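Local structure of regulating synaptic membrane exocytosis protein 2 (Rattus norvegicus, 2BWQ) at residues F84-D95 with E105-E115. The protein is a Rab3-interacting protein that probably regulates synaptic membrane exocytosis and thereby neurotransmitter release. Sequence-based numbering, arbitrary orientation.
Sequences FRERMLEITLWD and EFLGEILIELE
Ile91 and Ile110 form a hydrogen-bonded antiparallel pair at the middle of two strands, 88-95 and 105-113, with Ile110 N donating to Ile91 O at 2.8 Å. Their side chains, with those of Leu89 and Ile112, turn to the buried face, where Ile91 CD1 meets Ile112 CD1 at 3.9 Å and residues of strands 6-14 and 123-127 close over them. A beta bulge interrupts the ladder: Leu93 faces both Leu107, whose N donates to Leu93 O at 2.7 Å, and Gly108. Leu107 CB is thus directed at the neighbouring strand and rests 3.7 Å from Leu93 CD2. The other face is looser and partly open to solvent, with Met88 SD near Leu111 CD1 and Glu109 OE2 3.8 Å from Glu90 CG, two like charges that would probably repel. Phe106 CD1 sits over the rim of one Trp94 indole face, the ring planes 58° apart. Thr92 OG1, between backbone N and carbonyl carbon (chi1 55°), accepts a 2.8 Å hydrogen bond from Trp94 NE1. An alanine at Trp94 would probably leave Phe106 and the stacked Tyr42 without their aromatic partner and the Thr92 hydroxyl without its donor. The strands make a beta hairpin whose second strand edges one sheet of the C2-domain beta sandwich.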
loop_
_atom_site.group_PDB
_atom_site.type_symbol
_atom_site.label_atom_id
_atom_site.label_comp_id
_atom_site.label_asym_id
_atom_site.label_seq_id
_atom_site.Cartn_x
_atom_site.Cartn_y
_atom_site.Cartn_z
ATOM N N PHE A 84 -9.136 14.394 7.214
ATOM C CA PHE A 84 -7.866 14.058 6.515
ATOM C C PHE A 84 -6.638 14.491 7.298
ATOM O O PHE A 84 -5.646 13.769 7.204
ATOM C CB PHE A 84 -7.840 14.723 5.154
ATOM C CG PHE A 84 -8.644 14.006 4.085
ATOM C CD1 PHE A 84 -9.466 12.915 4.376
ATOM C CD2 PHE A 84 -8.589 14.491 2.794
ATOM C CE1 PHE A 84 -10.198 12.293 3.314
ATOM C CE2 PHE A 84 -9.346 13.905 1.740
ATOM C CZ PHE A 84 -10.118 12.818 2.038
ATOM N N ARG A 85 -6.670 15.577 8.068
ATOM C CA ARG A 85 -5.467 15.992 8.830
ATOM C C ARG A 85 -5.081 15.012 9.903
ATOM O O ARG A 85 -3.965 15.047 10.409
ATOM C CB ARG A 85 -5.637 17.390 9.446
ATOM C CG ARG A 85 -5.510 18.503 8.435
ATOM C CD ARG A 85 -5.485 19.915 9.065
ATOM N NE ARG A 85 -5.754 20.985 8.096
ATOM C CZ ARG A 85 -6.778 21.843 8.166
ATOM N NH1 ARG A 85 -7.648 21.800 9.178
ATOM N NH2 ARG A 85 -6.924 22.770 7.224
ATOM N N GLU A 86 -6.016 14.132 10.239
ATOM C CA GLU A 86 -5.864 13.156 11.295
ATOM C C GLU A 86 -5.873 11.710 10.790
ATOM O O GLU A 86 -6.203 10.782 11.543
ATOM C CB GLU A 86 -6.989 13.336 12.328
ATOM C CG GLU A 86 -6.998 14.696 13.067
ATOM C CD GLU A 86 -5.707 15.031 13.831
ATOM O OE1 GLU A 86 -4.813 14.164 14.019
ATOM O OE2 GLU A 86 -5.567 16.201 14.263
ATOM N N ARG A 87 -5.626 11.502 9.491
ATOM C CA ARG A 87 -5.662 10.115 8.931
ATOM C C ARG A 87 -4.425 9.916 8.079
ATOM O O ARG A 87 -3.923 10.865 7.429
ATOM C CB ARG A 87 -6.883 9.891 7.990
ATOM C CG ARG A 87 -8.198 10.063 8.721
ATOM C CD ARG A 87 -8.355 8.947 9.700
ATOM N NE ARG A 87 -9.720 8.849 10.176
ATOM C CZ ARG A 87 -10.088 9.401 11.308
ATOM N NH1 ARG A 87 -9.191 10.068 12.056
ATOM N NH2 ARG A 87 -11.355 9.305 11.713
ATOM N N MET A 88 -3.952 8.680 8.083
ATOM C CA MET A 88 -2.836 8.282 7.237
ATOM C C MET A 88 -2.942 6.843 6.840
ATOM O O MET A 88 -3.577 6.044 7.538
ATOM C CB MET A 88 -1.485 8.519 7.920
ATOM C CG MET A 88 -1.260 7.681 9.120
ATOM S SD MET A 88 0.127 8.379 10.055
ATOM C CE MET A 88 0.278 7.093 11.338
ATOM N N LEU A 89 -2.357 6.508 5.709
ATOM C CA LEU A 89 -2.288 5.129 5.265
ATOM C C LEU A 89 -0.922 4.568 5.509
ATOM O O LEU A 89 0.076 5.106 5.019
ATOM C CB LEU A 89 -2.554 5.066 3.734
ATOM C CG LEU A 89 -3.979 5.393 3.329
ATOM C CD1 LEU A 89 -3.998 5.653 1.801
ATOM C CD2 LEU A 89 -4.933 4.237 3.615
ATOM N N GLU A 90 -0.841 3.520 6.334
ATOM C CA GLU A 90 0.422 2.812 6.581
ATOM C C GLU A 90 0.456 1.586 5.693
ATOM O O GLU A 90 -0.319 0.641 5.850
ATOM C CB GLU A 90 0.494 2.408 8.069
ATOM C CG GLU A 90 1.753 1.601 8.398
ATOM C CD GLU A 90 1.507 0.729 9.601
ATOM O OE1 GLU A 90 1.580 1.246 10.697
ATOM O OE2 GLU A 90 1.317 -0.504 9.425
ATOM N N ILE A 91 1.318 1.646 4.698
ATOM C CA ILE A 91 1.424 0.620 3.645
ATOM C C ILE A 91 2.740 -0.097 3.806
ATOM O O ILE A 91 3.781 0.528 3.769
ATOM C CB ILE A 91 1.317 1.300 2.260
ATOM C CG1 ILE A 91 -0.027 2.040 2.195
ATOM C CG2 ILE A 91 1.477 0.243 1.141
ATOM C CD1 ILE A 91 -0.050 3.118 1.007
ATOM N N THR A 92 2.689 -1.394 4.062
ATOM C CA THR A 92 3.909 -2.181 4.304
ATOM C C THR A 92 3.952 -3.352 3.383
ATOM O O THR A 92 2.925 -3.972 3.075
ATOM C CB THR A 92 4.032 -2.615 5.793
ATOM O OG1 THR A 92 2.855 -3.331 6.198
ATOM C CG2 THR A 92 4.219 -1.381 6.666
ATOM N N LEU A 93 5.185 -3.697 2.945
ATOM C CA LEU A 93 5.407 -4.821 2.037
ATOM C C LEU A 93 6.184 -5.885 2.825
ATOM O O LEU A 93 7.098 -5.564 3.576
ATOM C CB LEU A 93 6.246 -4.315 0.861
ATOM C CG LEU A 93 6.537 -5.419 -0.178
ATOM C CD1 LEU A 93 5.293 -5.831 -0.957
ATOM C CD2 LEU A 93 7.652 -4.958 -1.087
ATOM N N TRP A 94 5.826 -7.158 2.578
ATOM C CA TRP A 94 6.312 -8.307 3.345
ATOM C C TRP A 94 6.651 -9.447 2.411
ATOM O O TRP A 94 5.990 -9.635 1.401
ATOM C CB TRP A 94 5.239 -8.806 4.331
ATOM C CG TRP A 94 4.857 -7.744 5.273
ATOM C CD1 TRP A 94 3.838 -6.829 5.090
ATOM C CD2 TRP A 94 5.494 -7.400 6.539
ATOM N NE1 TRP A 94 3.825 -5.953 6.142
ATOM C CE2 TRP A 94 4.798 -6.267 7.051
ATOM C CE3 TRP A 94 6.579 -7.916 7.297
ATOM C CZ2 TRP A 94 5.138 -5.631 8.265
ATOM C CZ3 TRP A 94 6.882 -7.266 8.548
ATOM C CH2 TRP A 94 6.184 -6.148 8.989
ATOM N N ASP A 95 7.682 -10.218 2.793
ATOM C CA ASP A 95 8.053 -11.497 2.146
ATOM C C ASP A 95 7.530 -12.615 3.023
ATOM O O ASP A 95 8.022 -12.748 4.178
ATOM C CB ASP A 95 9.568 -11.526 2.075
ATOM C CG ASP A 95 10.115 -12.717 1.322
ATOM O OD1 ASP A 95 9.374 -13.463 0.662
ATOM O OD2 ASP A 95 11.338 -12.989 1.444
ATOM N N GLU A 105 9.686 -11.424 6.287
ATOM C CA GLU A 105 10.631 -10.345 6.283
ATOM C C GLU A 105 9.956 -9.050 5.859
ATOM O O GLU A 105 9.267 -9.005 4.853
ATOM C CB GLU A 105 11.844 -10.641 5.379
ATOM C CG GLU A 105 12.887 -9.536 5.492
ATOM C CD GLU A 105 14.183 -9.785 4.712
ATOM O OE1 GLU A 105 14.274 -10.805 4.006
ATOM O OE2 GLU A 105 15.116 -8.956 4.830
ATOM N N PHE A 106 10.238 -7.999 6.588
ATOM C CA PHE A 106 9.753 -6.666 6.291
ATOM C C PHE A 106 10.532 -6.147 5.101
ATOM O O PHE A 106 11.780 -6.172 5.094
ATOM C CB PHE A 106 10.059 -5.793 7.504
ATOM C CG PHE A 106 9.724 -4.349 7.302
ATOM C CD1 PHE A 106 8.418 -3.900 7.062
ATOM C CD2 PHE A 106 10.721 -3.389 7.383
ATOM C CE1 PHE A 106 8.134 -2.546 6.959
ATOM C CE2 PHE A 106 10.423 -2.022 7.239
ATOM C CZ PHE A 106 9.096 -1.613 7.043
ATOM N N LEU A 107 9.795 -5.662 4.084
ATOM C CA LEU A 107 10.458 -5.144 2.867
ATOM C C LEU A 107 10.243 -3.643 2.678
ATOM O O LEU A 107 10.554 -3.094 1.635
ATOM C CB LEU A 107 9.980 -5.863 1.611
ATOM C CG LEU A 107 10.309 -7.368 1.527
ATOM C CD1 LEU A 107 9.686 -8.000 0.247
ATOM C CD2 LEU A 107 11.809 -7.577 1.593
ATOM N N GLY A 108 9.607 -2.970 3.638
ATOM C CA GLY A 108 9.542 -1.523 3.554
ATOM C C GLY A 108 8.160 -0.961 3.768
ATOM O O GLY A 108 7.179 -1.693 3.784
ATOM N N GLU A 109 8.136 0.345 4.009
ATOM C CA GLU A 109 6.915 1.034 4.397
ATOM C C GLU A 109 6.771 2.290 3.572
ATOM O O GLU A 109 7.770 2.978 3.285
ATOM C CB GLU A 109 7.000 1.420 5.922
ATOM C CG GLU A 109 5.782 2.248 6.402
ATOM C CD GLU A 109 5.731 2.417 7.861
ATOM O OE1 GLU A 109 6.297 1.595 8.545
ATOM O OE2 GLU A 109 5.100 3.381 8.263
ATOM N N ILE A 110 5.543 2.589 3.198
ATOM C CA ILE A 110 5.177 3.889 2.646
ATOM C C ILE A 110 4.064 4.431 3.552
ATOM O O ILE A 110 3.085 3.749 3.827
ATOM C CB ILE A 110 4.632 3.669 1.212
ATOM C CG1 ILE A 110 5.756 3.148 0.307
ATOM C CG2 ILE A 110 3.959 4.941 0.640
ATOM C CD1 ILE A 110 5.198 2.293 -0.810
ATOM N N LEU A 111 4.207 5.624 4.061
ATOM C CA LEU A 111 3.243 6.219 5.031
ATOM C C LEU A 111 2.685 7.472 4.369
ATOM O O LEU A 111 3.456 8.437 4.150
ATOM C CB LEU A 111 3.945 6.544 6.369
ATOM C CG LEU A 111 3.037 6.973 7.479
ATOM C CD1 LEU A 111 2.051 5.846 7.872
ATOM C CD2 LEU A 111 3.949 7.318 8.690
ATOM N N ILE A 112 1.403 7.465 4.035
ATOM C CA ILE A 112 0.834 8.584 3.257
ATOM C C ILE A 112 -0.132 9.333 4.134
ATOM O O ILE A 112 -1.184 8.809 4.502
ATOM C CB ILE A 112 0.133 8.044 1.988
ATOM C CG1 ILE A 112 1.139 7.353 1.066
ATOM C CG2 ILE A 112 -0.597 9.213 1.228
ATOM C CD1 ILE A 112 0.487 6.751 -0.167
ATOM N N GLU A 113 0.179 10.551 4.470
ATOM C CA GLU A 113 -0.747 11.461 5.174
ATOM C C GLU A 113 -1.894 11.851 4.242
ATOM O O GLU A 113 -1.616 12.327 3.116
ATOM C CB GLU A 113 -0.019 12.734 5.656
ATOM C CG GLU A 113 0.987 12.410 6.761
ATOM C CD GLU A 113 0.349 12.218 8.094
ATOM O OE1 GLU A 113 -0.868 12.346 8.287
ATOM O OE2 GLU A 113 1.129 11.895 9.007
ATOM N N LEU A 114 -3.142 11.665 4.660
ATOM C CA LEU A 114 -4.253 11.986 3.756
ATOM C C LEU A 114 -4.283 13.438 3.330
ATOM O O LEU A 114 -4.654 13.701 2.174
ATOM C CB LEU A 114 -5.611 11.600 4.348
ATOM C CG LEU A 114 -6.112 10.205 3.964
ATOM C CD1 LEU A 114 -6.427 10.243 2.446
ATOM C CD2 LEU A 114 -5.116 9.109 4.303
ATOM N N GLU A 115 -3.892 14.371 4.211
ATOM C CA GLU A 115 -4.109 15.788 3.922
ATOM C C GLU A 115 -3.340 16.231 2.697
ATOM O O GLU A 115 -3.766 17.202 2.083
ATOM C CB GLU A 115 -3.670 16.614 5.135
ATOM C CG GLU A 115 -3.867 18.136 5.012
ATOM C CD GLU A 115 -5.317 18.614 5.103
ATOM O OE1 GLU A 115 -6.305 17.819 5.140
ATOM O OE2 GLU A 115 -5.490 19.865 5.161
HETATM O O HOH W 1 -2.938 13.828 7.047
#